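CocE/NonD family hydrolase (Staphylococcus aureus subsp. aureus COL, PDB 3III) is a putative serine-type hydrolase of the CocE/NonD family, probably cleaving ester or amide bonds with an alpha/beta-hydrolase catalytic domain. Local coordinates at residues H25-V28 with G34-E37. Numbering follows the deposited sequence.
Sequences HIVV and GNQE
The peptide groups around Val28 and Gln36 are the flat groups here, joined by a pair of backbone hydrogen bonds in a beta hairpin, with Val28 and Gln36 side chains on one face and those of Val27 and Glu37 on the other. Its two strands, 22-30 and 36-47, open the mixed sheet of the alpha/beta-hydrolase fold, 22-30 being an outermost strand within the chain. Val28 and Gln36 form an antiparallel hydrogen-bonded pair. Val28 N reaches Gln36 O at 2.8 Å, arriving well above the carbonyl plane (39° out of it), whereas Gln36 N meets Val28 O at 3.0 Å within that carbonyl's plane. One step on, Val27 and Glu37 make the non-hydrogen-bonded pair, where the backbones draw in to 4.3 Å between Val27 CA and Glu37 CA. Here CA-H...O contacts take over: Glu37 CA sits 3.3 Å from Ile26 O, and Val27 CA lies 3.4 Å from Gln36 O, which thus receives a second, weaker approach beside its N-H bond. CG1 of Val27, anti to the backbone N (chi1 175°), is the branch that meets Asn35. On the Val28 face, Gln36 bends about its CB-CG bond (chi2 -72°) and carries its amide away from the valine; NE2 is hydrogen-bonded to Tyr33 O and His4 O. The chain changes direction at Asn35, whose side chain crosses that of Val27 at a slant, CB resting 3.8 Å from Val27 CG1.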
loop_
_atom_site.group_PDB
_atom_site.type_symbol
_atom_site.label_atom_id
_atom_site.label_comp_id
_atom_site.label_asym_id
_atom_site.label_seq_id
_atom_site.Cartn_x
_atom_site.Cartn_y
_atom_site.Cartn_z
ATOM N N HIS A 25 7.986 -31.097 16.814
ATOM C CA HIS A 25 6.692 -31.544 16.328
ATOM C C HIS A 25 5.656 -30.779 17.068
ATOM O O HIS A 25 5.615 -30.834 18.290
ATOM C CB HIS A 25 6.534 -33.017 16.533
ATOM C CG HIS A 25 7.461 -33.814 15.691
ATOM N ND1 HIS A 25 7.092 -34.346 14.476
ATOM C CD2 HIS A 25 8.761 -34.155 15.877
ATOM C CE1 HIS A 25 8.119 -34.998 13.951
ATOM N NE2 HIS A 25 9.142 -34.901 14.783
ATOM N N ILE A 26 4.856 -30.011 16.345
ATOM C CA ILE A 26 3.889 -29.139 16.956
ATOM C C ILE A 26 2.497 -29.432 16.403
ATOM O O ILE A 26 2.358 -30.148 15.409
ATOM C CB ILE A 26 4.271 -27.660 16.729
ATOM C CG1 ILE A 26 4.073 -27.280 15.275
ATOM C CG2 ILE A 26 5.736 -27.437 17.170
ATOM C CD1 ILE A 26 3.956 -25.762 15.006
ATOM N N VAL A 27 1.496 -28.886 17.080
ATOM C CA VAL A 27 0.098 -28.938 16.649
ATOM C C VAL A 27 -0.382 -27.470 16.568
ATOM O O VAL A 27 -0.346 -26.753 17.577
ATOM C CB VAL A 27 -0.762 -29.765 17.643
ATOM C CG1 VAL A 27 -2.236 -29.757 17.299
ATOM C CG2 VAL A 27 -0.242 -31.231 17.760
ATOM N N VAL A 28 -0.896 -27.081 15.409
ATOM C CA VAL A 28 -1.256 -25.685 15.083
ATOM C C VAL A 28 -2.767 -25.565 15.186
ATOM O O VAL A 28 -3.482 -26.456 14.757
ATOM C CB VAL A 28 -0.742 -25.269 13.637
ATOM C CG1 VAL A 28 -1.321 -23.857 13.173
ATOM C CG2 VAL A 28 0.772 -25.272 13.592
ATOM N N GLY A 34 -8.714 -27.075 11.664
ATOM C CA GLY A 34 -8.691 -27.646 13.012
ATOM C C GLY A 34 -7.265 -27.871 13.557
ATOM O O GLY A 34 -6.330 -27.157 13.207
ATOM N N ASN A 35 -7.098 -28.867 14.426
ATOM C CA ASN A 35 -5.781 -29.141 14.988
ATOM C C ASN A 35 -4.862 -29.862 13.990
ATOM O O ASN A 35 -5.109 -31.030 13.620
ATOM C CB ASN A 35 -5.884 -29.979 16.227
ATOM C CG ASN A 35 -6.492 -29.227 17.381
ATOM O OD1 ASN A 35 -6.738 -28.024 17.286
ATOM N ND2 ASN A 35 -6.824 -29.942 18.425
ATOM N N GLN A 36 -3.798 -29.184 13.586
ATOM C CA GLN A 36 -2.937 -29.700 12.513
ATOM C C GLN A 36 -1.502 -29.925 12.970
ATOM O O GLN A 36 -0.792 -28.978 13.319
ATOM C CB GLN A 36 -2.952 -28.710 11.343
ATOM C CG GLN A 36 -4.251 -28.725 10.585
ATOM C CD GLN A 36 -4.439 -29.955 9.762
ATOM O OE1 GLN A 36 -3.461 -30.528 9.313
ATOM N NE2 GLN A 36 -5.692 -30.390 9.572
ATOM N N GLU A 37 -1.086 -31.179 12.933
ATOM C CA GLU A 37 0.285 -31.607 13.226
ATOM C C GLU A 37 1.245 -31.272 12.072
ATOM O O GLU A 37 0.941 -31.465 10.921
ATOM C CB GLU A 37 0.340 -33.143 13.406
ATOM C CG GLU A 37 -0.605 -33.753 14.398
ATOM C CD GLU A 37 -0.875 -35.285 14.173
ATOM O OE1 GLU A 37 -1.929 -35.672 13.547
ATOM O OE2 GLU A 37 -0.045 -36.088 14.662
#